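Local coordinates for glycosyl hydrolases family 31 family protein (Aspergillus niger, PDB 6DRU) that releases alpha-xylose from the non-reducing terminal glucose of xyloglucan oligosaccharides, as a member of glycoside hydrolase family 31, at residues S7-Q13 / S63-T69; P23-F29 / L76-I82; P39-E43 / T213-D217; F16-L20 / V31-F36. All blocks are in the same frame, centred on the assembly; numbering follows the deposited sequence.

Contact 1 (S7-Q13 / S63-T69); sequences STGLRIQ and SYDTATT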
loop_
_atom_site.group_PDB
_atom_site.type_symbol
_atom_site.label_atom_id
_atom_site.label_comp_id
_atom_site.label_asym_id
_atom_site.label_seq_id
_atom_site.Cartn_x
_atom_site.Cartn_y
_atom_site.Cartn_z
ATOM N N SER A 7 -38.171 19.680 -1.199
ATOM C CA SER A 7 -37.320 18.883 -2.064
ATOM C C SER A 7 -36.886 17.641 -1.303
ATOM O O SER A 7 -36.552 17.718 -0.118
ATOM C CB SER A 7 -36.096 19.684 -2.531
ATOM O OG SER A 7 -35.244 18.901 -3.350
ATOM N N THR A 8 -36.893 16.498 -1.990
ATOM C CA THR A 8 -36.477 15.247 -1.368
ATOM C C THR A 8 -34.964 15.110 -1.279
ATOM O O THR A 8 -34.482 14.187 -0.613
ATOM C CB THR A 8 -37.051 14.057 -2.138
ATOM O OG1 THR A 8 -36.476 14.012 -3.451
ATOM C CG2 THR A 8 -38.557 14.189 -2.260
ATOM N N GLY A 9 -34.216 15.992 -1.921
ATOM C CA GLY A 9 -32.771 15.934 -1.883
ATOM C C GLY A 9 -32.163 16.603 -3.090
ATOM O O GLY A 9 -32.818 16.848 -4.105
ATOM N N LEU A 10 -30.873 16.903 -2.973
ATOM C CA LEU A 10 -30.111 17.532 -4.041
ATOM C C LEU A 10 -28.882 16.683 -4.318
ATOM O O LEU A 10 -28.149 16.324 -3.392
ATOM C CB LEU A 10 -29.712 18.964 -3.666
ATOM C CG LEU A 10 -28.732 19.697 -4.581
ATOM C CD1 LEU A 10 -29.422 20.130 -5.860
ATOM C CD2 LEU A 10 -28.141 20.900 -3.860
ATOM N N ARG A 11 -28.660 16.358 -5.588
ATOM C CA ARG A 11 -27.523 15.551 -6.006
ATOM C C ARG A 11 -26.616 16.411 -6.872
ATOM O O ARG A 11 -27.017 16.845 -7.958
ATOM C CB ARG A 11 -27.977 14.305 -6.767
ATOM C CG ARG A 11 -26.847 13.607 -7.501
ATOM C CD ARG A 11 -27.347 12.489 -8.397
ATOM N NE ARG A 11 -26.239 11.723 -8.960
ATOM C CZ ARG A 11 -25.984 10.449 -8.673
ATOM N NH1 ARG A 11 -26.768 9.784 -7.834
ATOM N NH2 ARG A 11 -24.949 9.837 -9.232
ATOM N N ILE A 12 -25.399 16.649 -6.394
ATOM C CA ILE A 12 -24.439 17.520 -7.061
ATOM C C ILE A 12 -23.385 16.657 -7.734
ATOM O O ILE A 12 -22.836 15.737 -7.116
ATOM C CB ILE A 12 -23.791 18.501 -6.068
ATOM C CG1 ILE A 12 -24.859 19.343 -5.370
ATOM C CG2 ILE A 12 -22.787 19.394 -6.777
ATOM C CD1 ILE A 12 -24.312 20.224 -4.274
ATOM N N GLN A 13 -23.104 16.948 -9.001
ATOM C CA GLN A 13 -22.028 16.293 -9.740
ATOM C C GLN A 13 -20.873 17.284 -9.838
ATOM O O GLN A 13 -20.855 18.151 -10.715
ATOM C CB GLN A 13 -22.507 15.844 -11.116
ATOM C CG GLN A 13 -21.532 14.931 -11.842
ATOM C CD GLN A 13 -21.276 13.641 -11.087
ATOM O OE1 GLN A 13 -22.212 12.955 -10.671
ATOM N NE2 GLN A 13 -20.005 13.307 -10.900
ATOM N N SER A 63 -33.047 8.795 -2.774
ATOM C CA SER A 63 -33.955 9.629 -3.549
ATOM C C SER A 63 -33.561 11.101 -3.477
ATOM O O SER A 63 -33.102 11.591 -2.442
ATOM C CB SER A 63 -35.390 9.449 -3.054
ATOM O OG SER A 63 -35.557 10.010 -1.763
ATOM N N TYR A 64 -33.746 11.803 -4.592
ATOM C CA TYR A 64 -33.479 13.232 -4.662
ATOM C C TYR A 64 -34.403 13.859 -5.695
ATOM O O TYR A 64 -34.970 13.175 -6.551
ATOM C CB TYR A 64 -32.011 13.520 -5.002
ATOM C CG TYR A 64 -31.549 12.923 -6.312
ATOM C CD1 TYR A 64 -31.063 11.623 -6.371
ATOM C CD2 TYR A 64 -31.600 13.658 -7.490
ATOM C CE1 TYR A 64 -30.640 11.072 -7.565
ATOM C CE2 TYR A 64 -31.180 13.115 -8.689
ATOM C CZ TYR A 64 -30.702 11.821 -8.721
ATOM O OH TYR A 64 -30.281 11.275 -9.911
ATOM N N ASP A 65 -34.544 15.180 -5.603
ATOM C CA ASP A 65 -35.428 15.945 -6.472
ATOM C C ASP A 65 -34.699 16.734 -7.543
ATOM O O ASP A 65 -35.235 16.899 -8.639
ATOM C CB ASP A 65 -36.273 16.925 -5.647
ATOM C CG ASP A 65 -37.674 16.414 -5.382
ATOM O OD1 ASP A 65 -37.974 15.267 -5.773
ATOM O OD2 ASP A 65 -38.478 17.165 -4.787
ATOM N N THR A 66 -33.494 17.216 -7.254
ATOM C CA THR A 66 -32.776 18.118 -8.142
ATOM C C THR A 66 -31.365 17.602 -8.363
ATOM O O THR A 66 -30.699 17.159 -7.423
ATOM C CB THR A 66 -32.728 19.542 -7.561
ATOM O OG1 THR A 66 -34.051 19.953 -7.192
ATOM C CG2 THR A 66 -32.159 20.523 -8.575
ATOM N N ALA A 67 -30.915 17.663 -9.614
ATOM C CA ALA A 67 -29.562 17.281 -9.993
ATOM C C ALA A 67 -28.883 18.468 -10.658
ATOM O O ALA A 67 -29.476 19.124 -11.521
ATOM C CB ALA A 67 -29.566 16.073 -10.932
ATOM N N THR A 68 -27.649 18.746 -10.248
ATOM C CA THR A 68 -26.894 19.862 -10.795
ATOM C C THR A 68 -25.414 19.515 -10.771
ATOM O O THR A 68 -24.984 18.581 -10.089
ATOM C CB THR A 68 -27.153 21.159 -10.015
ATOM O OG1 THR A 68 -26.275 22.190 -10.483
ATOM C CG2 THR A 68 -26.928 20.940 -8.525
ATOM N N THR A 69 -24.636 20.276 -11.537
ATOM C CA THR A 69 -23.185 20.184 -11.499
ATOM C C THR A 69 -22.567 21.214 -10.565
ATOM O O THR A 69 -21.342 21.359 -10.541
ATOM C CB THR A 69 -22.600 20.335 -12.905
ATOM O OG1 THR A 69 -23.175 21.479 -13.549
ATOM C CG2 THR A 69 -22.887 19.097 -13.733
#
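Strands 10-13 and 66-68 run parallel at the border of a mixed sheet in the N-terminal beta domain, their segment axes 4.8 Å apart at 14°. The ladder is regular: R11 N donates to T66 O (2.9 Å), T68 N to R11 O (3.0 Å) and Q13 N to T68 O (2.7 Å). At its start G9 O receives both D65 N (2.8 Å) and T66 N (3.2 Å).

Rotamers set what happens on each face. On the face of L10, T66, I12 and T68, the t,p conformer of L10 brings its CD1 to 3.7 Å from T68 CG2 and 3.8 Å from T66 CB, so one leucine methyl spans two threonines. T68 (t) presents CG2 there, while its OG1 bonds to G70 N. On the other face R11 is extended, with chi1 to chi3 all t, and Y64 (p) lays its ring against the aliphatic part. R11 CB lies 3.8 Å from the Y64 centroid, 11° off the normal, a CH-pi contact, and R11 CD is 3.4 Å from Y64 CZ. In the loops before the strands, T8 (p) directs OG1 to D65 OD1 (3.0 Å, weak), and T8 N reaches D65 OD2 (3.3 Å, weak).

The chemistry implies that backbone hydrogen bonds fix the register, supplemented by apolar and CH-pi packing, while the carboxylate of D65 adds little more than weak links.

Contact 2 (P23-F29 / L76-I82); sequences PFGYDGF and LRNGNII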
loop_
_atom_site.group_PDB
_atom_site.type_symbol
_atom_site.label_atom_id
_atom_site.label_comp_id
_atom_site.label_asym_id
_atom_site.label_seq_id
_atom_site.Cartn_x
_atom_site.Cartn_y
_atom_site.Cartn_z
ATOM N N PRO A 23 -32.867 16.173 3.141
ATOM C CA PRO A 23 -33.472 16.451 4.446
ATOM C C PRO A 23 -33.703 15.146 5.191
ATOM O O PRO A 23 -34.140 14.150 4.612
ATOM C CB PRO A 23 -34.790 17.147 4.089
ATOM C CG PRO A 23 -35.084 16.704 2.691
ATOM C CD PRO A 23 -33.749 16.553 2.026
ATOM N N PHE A 24 -33.390 15.152 6.484
ATOM C CA PHE A 24 -33.393 13.926 7.276
ATOM C C PHE A 24 -33.883 14.249 8.679
ATOM O O PHE A 24 -33.173 14.896 9.455
ATOM C CB PHE A 24 -32.000 13.299 7.310
ATOM C CG PHE A 24 -32.012 11.804 7.341
ATOM C CD1 PHE A 24 -32.221 11.079 6.181
ATOM C CD2 PHE A 24 -31.815 11.120 8.527
ATOM C CE1 PHE A 24 -32.236 9.699 6.205
ATOM C CE2 PHE A 24 -31.826 9.741 8.559
ATOM C CZ PHE A 24 -32.038 9.028 7.395
ATOM N N GLY A 25 -35.085 13.785 9.009
ATOM C CA GLY A 25 -35.672 14.056 10.303
ATOM C C GLY A 25 -35.998 15.532 10.498
ATOM O O GLY A 25 -35.937 16.353 9.582
ATOM N N TYR A 26 -36.358 15.854 11.738
ATOM C CA TYR A 26 -36.671 17.230 12.098
ATOM C C TYR A 26 -35.392 18.055 12.144
ATOM O O TYR A 26 -34.447 17.706 12.859
ATOM C CB TYR A 26 -37.385 17.279 13.446
ATOM C CG TYR A 26 -38.806 16.761 13.422
ATOM C CD1 TYR A 26 -39.684 17.132 12.415
ATOM C CD2 TYR A 26 -39.270 15.907 14.414
ATOM C CE1 TYR A 26 -40.984 16.663 12.392
ATOM C CE2 TYR A 26 -40.568 15.433 14.400
ATOM C CZ TYR A 26 -41.420 15.815 13.385
ATOM O OH TYR A 26 -42.714 15.348 13.361
ATOM N N ASP A 27 -35.366 19.148 11.380
ATOM C CA ASP A 27 -34.272 20.122 11.415
ATOM C C ASP A 27 -32.919 19.472 11.130
ATOM O O ASP A 27 -31.907 19.820 11.739
ATOM C CB ASP A 27 -34.233 20.853 12.760
ATOM C CG ASP A 27 -35.616 21.142 13.313
ATOM O OD1 ASP A 27 -36.353 21.943 12.700
ATOM O OD2 ASP A 27 -35.961 20.571 14.371
ATOM N N GLY A 28 -32.888 18.538 10.188
ATOM C CA GLY A 28 -31.670 17.804 9.902
ATOM C C GLY A 28 -31.438 17.628 8.418
ATOM O O GLY A 28 -32.375 17.575 7.618
ATOM N N PHE A 29 -30.158 17.544 8.057
ATOM C CA PHE A 29 -29.725 17.207 6.708
ATOM C C PHE A 29 -28.769 16.025 6.769
ATOM O O PHE A 29 -27.970 15.910 7.704
ATOM C CB PHE A 29 -29.041 18.391 6.017
ATOM C CG PHE A 29 -30.000 19.369 5.404
ATOM C CD1 PHE A 29 -30.881 18.966 4.414
ATOM C CD2 PHE A 29 -30.018 20.693 5.811
ATOM C CE1 PHE A 29 -31.766 19.864 3.845
ATOM C CE2 PHE A 29 -30.899 21.595 5.245
ATOM C CZ PHE A 29 -31.774 21.179 4.260
ATOM N N LEU A 76 -31.891 25.052 0.261
ATOM C CA LEU A 76 -32.873 24.063 0.677
ATOM C C LEU A 76 -33.101 24.215 2.172
ATOM O O LEU A 76 -32.148 24.394 2.936
ATOM C CB LEU A 76 -32.414 22.635 0.345
ATOM C CG LEU A 76 -33.480 21.628 -0.106
ATOM C CD1 LEU A 76 -32.821 20.338 -0.569
ATOM C CD2 LEU A 76 -34.506 21.339 0.986
ATOM N N ARG A 77 -34.363 24.150 2.585
ATOM C CA ARG A 77 -34.731 24.341 3.979
ATOM C C ARG A 77 -35.565 23.167 4.465
ATOM O O ARG A 77 -36.476 22.707 3.770
ATOM C CB ARG A 77 -35.514 25.645 4.183
ATOM C CG ARG A 77 -36.019 25.829 5.605
ATOM C CD ARG A 77 -36.635 27.197 5.826
ATOM N NE ARG A 77 -37.117 27.344 7.196
ATOM C CZ ARG A 77 -37.653 28.456 7.687
ATOM N NH1 ARG A 77 -37.779 29.529 6.918
ATOM N NH2 ARG A 77 -38.063 28.492 8.946
ATOM N N ASN A 78 -35.239 22.689 5.664
ATOM C CA ASN A 78 -36.004 21.644 6.337
ATOM C C ASN A 78 -36.068 22.010 7.813
ATOM O O ASN A 78 -35.042 22.002 8.500
ATOM C CB ASN A 78 -35.365 20.269 6.140
ATOM C CG ASN A 78 -36.017 19.197 6.989
ATOM O OD1 ASN A 78 -37.209 19.264 7.290
ATOM N ND2 ASN A 78 -35.233 18.201 7.388
ATOM N N GLY A 79 -37.261 22.332 8.298
ATOM C CA GLY A 79 -37.383 22.751 9.685
ATOM C C GLY A 79 -36.742 24.109 9.887
ATOM O O GLY A 79 -37.021 25.064 9.154
ATOM N N ASN A 80 -35.861 24.204 10.881
ATOM C CA ASN A 80 -35.166 25.447 11.180
ATOM C C ASN A 80 -33.730 25.455 10.671
ATOM O O ASN A 80 -32.989 26.401 10.957
ATOM C CB ASN A 80 -35.197 25.735 12.688
ATOM C CG ASN A 80 -34.574 24.623 13.524
ATOM O OD1 ASN A 80 -33.692 23.897 13.067
ATOM N ND2 ASN A 80 -35.033 24.493 14.765
ATOM N N ILE A 81 -33.321 24.428 9.927
ATOM C CA ILE A 81 -31.985 24.364 9.344
ATOM C C ILE A 81 -32.096 24.656 7.854
ATOM O O ILE A 81 -33.060 24.245 7.194
ATOM C CB ILE A 81 -31.313 23.000 9.609
ATOM C CG1 ILE A 81 -29.820 23.064 9.284
ATOM C CG2 ILE A 81 -31.962 21.887 8.804
ATOM C CD1 ILE A 81 -29.068 21.799 9.636
ATOM N N ILE A 82 -31.129 25.405 7.329
ATOM C CA ILE A 82 -31.098 25.780 5.922
ATOM C C ILE A 82 -29.739 25.411 5.350
ATOM O O ILE A 82 -28.703 25.641 5.982
ATOM C CB ILE A 82 -31.376 27.288 5.730
ATOM C CG1 ILE A 82 -32.841 27.612 6.032
ATOM C CG2 ILE A 82 -31.014 27.739 4.323
ATOM C CD1 ILE A 82 -33.223 29.042 5.707
#
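Two tight turns meet here: the type II turn G25-G28, between strands 17-23 and 28-35, and the type II' turn N78-I81, which closes the hairpin of strands 74-78 and 81-85. The strands belong to two different sheets of the N-terminal beta domain. The amide of N78 joins them. Its ND2 donates to G25 O (3.0 Å) and to G28 O (2.9 Å), and G28 O also accepts F24 N (2.9 Å) across the base of the same hairpin loop. N78 OD1 is bonded by the hydroxyl of Y2, as is D27 N. The D27 carboxylate is split: OD1 accepts N80 N (2.9 Å), while OD2 forms a salt bridge with R234 of helix 228-239. Beside these polar contacts, the F29 ring packs its CE2 3.7 Å from I81 CG2 and its CE1 4.2 Å from L76 CD2. A side chain at G79 could not be accommodated, since an ideal CB would fall 2.1 Å from D27 OD1, which sits 3.3 Å from G79 CA.

Contact 3 (P39-E43 / T213-D217); sequences PSGNE and TTLVD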
loop_
_atom_site.group_PDB
_atom_site.type_symbol
_atom_site.label_atom_id
_atom_site.label_comp_id
_atom_site.label_asym_id
_atom_site.label_seq_id
_atom_site.Cartn_x
_atom_site.Cartn_y
_atom_site.Cartn_z
ATOM N N PRO A 39 -22.046 4.017 -4.385
ATOM C CA PRO A 39 -22.054 3.179 -3.180
ATOM C C PRO A 39 -22.498 1.758 -3.492
ATOM O O PRO A 39 -23.420 1.532 -4.278
ATOM C CB PRO A 39 -23.053 3.888 -2.259
ATOM C CG PRO A 39 -23.106 5.292 -2.756
ATOM C CD PRO A 39 -22.902 5.207 -4.237
ATOM N N SER A 40 -21.812 0.794 -2.872
ATOM C CA SER A 40 -22.181 -0.608 -3.037
ATOM C C SER A 40 -23.600 -0.876 -2.551
ATOM O O SER A 40 -24.282 -1.760 -3.082
ATOM C CB SER A 40 -21.193 -1.499 -2.285
ATOM O OG SER A 40 -19.864 -1.027 -2.429
ATOM N N GLY A 41 -24.059 -0.131 -1.549
ATOM C CA GLY A 41 -25.313 -0.412 -0.891
ATOM C C GLY A 41 -25.192 -1.299 0.327
ATOM O O GLY A 41 -26.162 -1.419 1.086
ATOM N N ASN A 42 -24.031 -1.919 0.538
ATOM C CA ASN A 42 -23.779 -2.760 1.700
ATOM C C ASN A 42 -22.904 -2.069 2.737
ATOM O O ASN A 42 -22.298 -2.745 3.576
ATOM C CB ASN A 42 -23.144 -4.084 1.268
ATOM C CG ASN A 42 -21.921 -3.889 0.389
ATOM O OD1 ASN A 42 -20.897 -3.362 0.830
ATOM N ND2 ASN A 42 -22.016 -4.331 -0.860
ATOM N N GLU A 43 -22.811 -0.742 2.690
ATOM C CA GLU A 43 -22.073 -0.017 3.713
ATOM C C GLU A 43 -22.798 -0.103 5.050
ATOM O O GLU A 43 -24.025 -0.228 5.112
ATOM C CB GLU A 43 -21.888 1.446 3.307
ATOM C CG GLU A 43 -20.907 1.670 2.162
ATOM C CD GLU A 43 -21.555 1.551 0.794
ATOM O OE1 GLU A 43 -22.798 1.427 0.731
ATOM O OE2 GLU A 43 -20.821 1.587 -0.218
ATOM N N THR A 213 -12.586 3.551 3.233
ATOM C CA THR A 213 -14.031 3.545 3.064
ATOM C C THR A 213 -14.353 3.634 1.581
ATOM O O THR A 213 -13.487 3.916 0.750
ATOM C CB THR A 213 -14.690 4.696 3.831
ATOM O OG1 THR A 213 -16.115 4.592 3.726
ATOM C CG2 THR A 213 -14.243 6.036 3.265
ATOM N N THR A 214 -15.621 3.382 1.261
ATOM C CA THR A 214 -16.140 3.567 -0.084
ATOM C C THR A 214 -17.193 4.661 -0.154
ATOM O O THR A 214 -17.746 4.901 -1.233
ATOM C CB THR A 214 -16.729 2.256 -0.622
ATOM O OG1 THR A 214 -17.920 1.927 0.106
ATOM C CG2 THR A 214 -15.721 1.122 -0.481
ATOM N N LEU A 215 -17.478 5.336 0.962
ATOM C CA LEU A 215 -18.548 6.321 1.034
ATOM C C LEU A 215 -18.454 7.129 2.322
ATOM O O LEU A 215 -18.305 6.559 3.408
ATOM C CB LEU A 215 -19.914 5.636 0.947
ATOM C CG LEU A 215 -21.130 6.514 1.251
ATOM C CD1 LEU A 215 -21.257 7.625 0.224
ATOM C CD2 LEU A 215 -22.400 5.680 1.310
ATOM N N VAL A 216 -18.545 8.454 2.213
ATOM C CA VAL A 216 -18.578 9.347 3.366
ATOM C C VAL A 216 -20.031 9.682 3.669
ATOM O O VAL A 216 -20.834 9.894 2.752
ATOM C CB VAL A 216 -17.750 10.621 3.108
ATOM C CG1 VAL A 216 -17.734 11.507 4.339
ATOM C CG2 VAL A 216 -16.334 10.255 2.703
ATOM N N ASP A 217 -20.373 9.731 4.956
ATOM C CA ASP A 217 -21.764 9.890 5.372
ATOM C C ASP A 217 -21.802 10.605 6.714
ATOM O O ASP A 217 -21.213 10.127 7.689
ATOM C CB ASP A 217 -22.454 8.522 5.462
ATOM C CG ASP A 217 -23.943 8.624 5.748
ATOM O OD1 ASP A 217 -24.483 9.751 5.761
ATOM O OD2 ASP A 217 -24.578 7.567 5.950
#
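A surface loop, 39-43, rests against the short link by which the chain passes from strand 205-213 of a five-stranded antiparallel sheet to strand 216-222 of the eight-stranded sheet, both in the N-terminal beta domain. T213 closes the first strand, hydrogen-bonding to F135 through its backbone, and its OG1 donates to L215 O (3.0 Å). T214 makes the polar contact: in its p rotamer OG1 donates to E43 OE2 at 2.9 Å. L215 (t,p) makes the apolar one, its CD2 lying 4.0 Å from P39 CB and 4.2 Å from E43 CD, and it also touches R32 and W34 of strand 28-35. V216 then pairs with A33 in the sheet, and D217 forms a salt bridge with R30. Only 185 Å² is buried, and S40 and N42 also pack on N42 and S40 of a second subunit. The loop itself is folded round the E43 carboxylate: S40 N donates to OE2 of E43 at 2.9 Å, and G41 N to E43 OE1 at 3.0 Å.

Contact 4 (F16-L20 / V31-F36); sequences FETIL and VRAWPF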
loop_
_atom_site.group_PDB
_atom_site.type_symbol
_atom_site.label_atom_id
_atom_site.label_comp_id
_atom_site.label_asym_id
_atom_site.label_seq_id
_atom_site.Cartn_x
_atom_site.Cartn_y
_atom_site.Cartn_z
ATOM N N PHE A 16 -15.608 14.330 -10.570
ATOM C CA PHE A 16 -15.825 12.900 -10.394
ATOM C C PHE A 16 -16.510 12.548 -9.079
ATOM O O PHE A 16 -16.868 11.382 -8.886
ATOM C CB PHE A 16 -14.497 12.143 -10.497
ATOM C CG PHE A 16 -13.438 12.626 -9.547
ATOM C CD1 PHE A 16 -13.429 12.214 -8.225
ATOM C CD2 PHE A 16 -12.436 13.476 -9.982
ATOM C CE1 PHE A 16 -12.451 12.654 -7.357
ATOM C CE2 PHE A 16 -11.455 13.916 -9.117
ATOM C CZ PHE A 16 -11.463 13.503 -7.804
ATOM N N GLU A 17 -16.702 13.505 -8.176
ATOM C CA GLU A 17 -17.332 13.232 -6.893
ATOM C C GLU A 17 -18.802 13.629 -6.929
ATOM O O GLU A 17 -19.171 14.651 -7.517
ATOM C CB GLU A 17 -16.611 13.957 -5.749
ATOM C CG GLU A 17 -16.779 15.467 -5.725
ATOM C CD GLU A 17 -16.457 16.072 -4.369
ATOM O OE1 GLU A 17 -16.534 15.345 -3.355
ATOM O OE2 GLU A 17 -16.126 17.275 -4.322
ATOM N N THR A 18 -19.640 12.798 -6.316
ATOM C CA THR A 18 -21.075 13.033 -6.225
ATOM C C THR A 18 -21.442 13.301 -4.773
ATOM O O THR A 18 -21.044 12.543 -3.883
ATOM C CB THR A 18 -21.861 11.832 -6.755
ATOM O OG1 THR A 18 -21.448 11.542 -8.097
ATOM C CG2 THR A 18 -23.353 12.123 -6.743
ATOM N N ILE A 19 -22.204 14.366 -4.536
ATOM C CA ILE A 19 -22.651 14.737 -3.196
ATOM C C ILE A 19 -24.172 14.709 -3.182
ATOM O O ILE A 19 -24.820 15.411 -3.968
ATOM C CB ILE A 19 -22.132 16.118 -2.766
ATOM C CG1 ILE A 19 -20.604 16.188 -2.856
ATOM C CG2 ILE A 19 -22.593 16.435 -1.354
ATOM C CD1 ILE A 19 -20.093 16.815 -4.135
ATOM N N LEU A 20 -24.740 13.900 -2.289
ATOM C CA LEU A 20 -26.186 13.752 -2.155
ATOM C C LEU A 20 -26.604 14.290 -0.792
ATOM O O LEU A 20 -26.323 13.671 0.239
ATOM C CB LEU A 20 -26.600 12.291 -2.323
ATOM C CG LEU A 20 -28.074 11.967 -2.077
ATOM C CD1 LEU A 20 -28.953 12.685 -3.086
ATOM C CD2 LEU A 20 -28.312 10.465 -2.126
ATOM N N VAL A 31 -25.799 14.143 4.495
ATOM C CA VAL A 31 -24.876 14.386 3.392
ATOM C C VAL A 31 -24.075 13.118 3.138
ATOM O O VAL A 31 -23.516 12.532 4.072
ATOM C CB VAL A 31 -23.942 15.574 3.685
ATOM C CG1 VAL A 31 -22.920 15.734 2.573
ATOM C CG2 VAL A 31 -24.748 16.847 3.850
ATOM N N ARG A 32 -24.026 12.697 1.875
ATOM C CA ARG A 32 -23.222 11.562 1.446
ATOM C C ARG A 32 -22.434 11.947 0.203
ATOM O O ARG A 32 -22.962 12.611 -0.694
ATOM C CB ARG A 32 -24.094 10.329 1.173
ATOM C CG ARG A 32 -24.451 9.558 2.433
ATOM C CD ARG A 32 -25.359 8.374 2.150
ATOM N NE ARG A 32 -26.707 8.792 1.781
ATOM C CZ ARG A 32 -27.728 7.956 1.616
ATOM N NH1 ARG A 32 -27.558 6.653 1.793
ATOM N NH2 ARG A 32 -28.921 8.425 1.279
ATOM N N ALA A 33 -21.169 11.534 0.158
ATOM C CA ALA A 33 -20.279 11.885 -0.937
ATOM C C ALA A 33 -19.378 10.704 -1.268
ATOM O O ALA A 33 -18.955 9.968 -0.371
ATOM C CB ALA A 33 -19.428 13.116 -0.594
ATOM N N TRP A 34 -19.085 10.533 -2.560
ATOM C CA TRP A 34 -18.233 9.445 -3.019
ATOM C C TRP A 34 -17.550 9.824 -4.325
ATOM O O TRP A 34 -18.176 10.473 -5.176
ATOM C CB TRP A 34 -19.029 8.150 -3.213
ATOM C CG TRP A 34 -20.120 8.239 -4.245
ATOM C CD1 TRP A 34 -20.006 7.993 -5.583
ATOM C CD2 TRP A 34 -21.493 8.583 -4.019
ATOM N NE1 TRP A 34 -21.219 8.168 -6.204
ATOM C CE2 TRP A 34 -22.148 8.531 -5.265
ATOM C CE3 TRP A 34 -22.230 8.934 -2.884
ATOM C CZ2 TRP A 34 -23.504 8.814 -5.408
ATOM C CZ3 TRP A 34 -23.578 9.217 -3.028
ATOM C CH2 TRP A 34 -24.199 9.154 -4.281
ATOM N N PRO A 35 -16.276 9.457 -4.504
ATOM C CA PRO A 35 -15.611 9.694 -5.793
ATOM C C PRO A 35 -15.658 8.494 -6.732
ATOM O O PRO A 35 -15.397 7.357 -6.321
ATOM C CB PRO A 35 -14.172 10.017 -5.377
ATOM C CG PRO A 35 -13.969 9.213 -4.130
ATOM C CD PRO A 35 -15.316 9.098 -3.445
ATOM N N PHE A 36 -16.004 8.751 -7.997
ATOM C CA PHE A 36 -15.977 7.771 -9.083
ATOM C C PHE A 36 -16.995 6.643 -8.927
ATOM O O PHE A 36 -17.956 6.570 -9.700
ATOM C CB PHE A 36 -14.571 7.184 -9.245
ATOM C CG PHE A 36 -13.577 8.146 -9.840
ATOM C CD1 PHE A 36 -13.566 8.391 -11.204
ATOM C CD2 PHE A 36 -12.651 8.797 -9.040
ATOM C CE1 PHE A 36 -12.656 9.271 -11.760
ATOM C CE2 PHE A 36 -11.734 9.677 -9.590
ATOM C CZ PHE A 36 -11.738 9.915 -10.952
HETATM O O HOH W 1 -27.399 11.402 2.144
#
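Five backbone hydrogen bonds carry the pairing: L20 N to R32 O (2.7 Å), R32 N to L20 O (3.0 Å), T18 N to W34 O (3.0 Å), W34 N to T18 O (3.1 Å) and F36 N to F16 O (2.9 Å). A water accepts from R32 NE at 2.7 Å and lies 3.2 Å from L20 O. The charged ends find partners outside: E17 forms a salt bridge with R124 and a hydrogen bond with H14, and R32 bonds to Q22. This is an antiparallel beta hairpin, segments 17-20 and 31-35 having directions 169° apart and axes 4.6 Å apart; E17-P35 and I19-A33 are its non-hydrogen-bonded pairs. On the T18 and W34 face, T18 CB stands 4.0 Å from the centroid of the indole five-membered ring, a CH-pi contact. On the other, I19 CG1 meets A33 CB at 4.0 Å. At the open end the F16 and F36 rings form an offset stack, centroids 4.4 Å apart and planes at 8°, and F420 of a third subunit meets F16 edge-to-face.

All four contacts reach the eight-stranded mixed sheet of the N-terminal beta domain. Its neighbouring strands 66-68, 10-14, 17-23, 28-35 and 216-222 place contacts 1, 4 and 3 in that order, centres about 11 Å and then about 10 Å apart; probable backbone hydrogen bonds, I12 to I19 and V216 to A33, join them. Contact 2 shares strand 28-35 with contact 4 (centres about 20 Å apart) and packs through P23 and L76 on S7 of contact 1 (centres about 15 Å apart). Along the chain, contact 4 falls between the segments of contact 1, contact 2 alternates with the other three, and contact 3 closes last. Contacts 1, 3 and 4 touch other subunits, so this sheet takes part in the assembly.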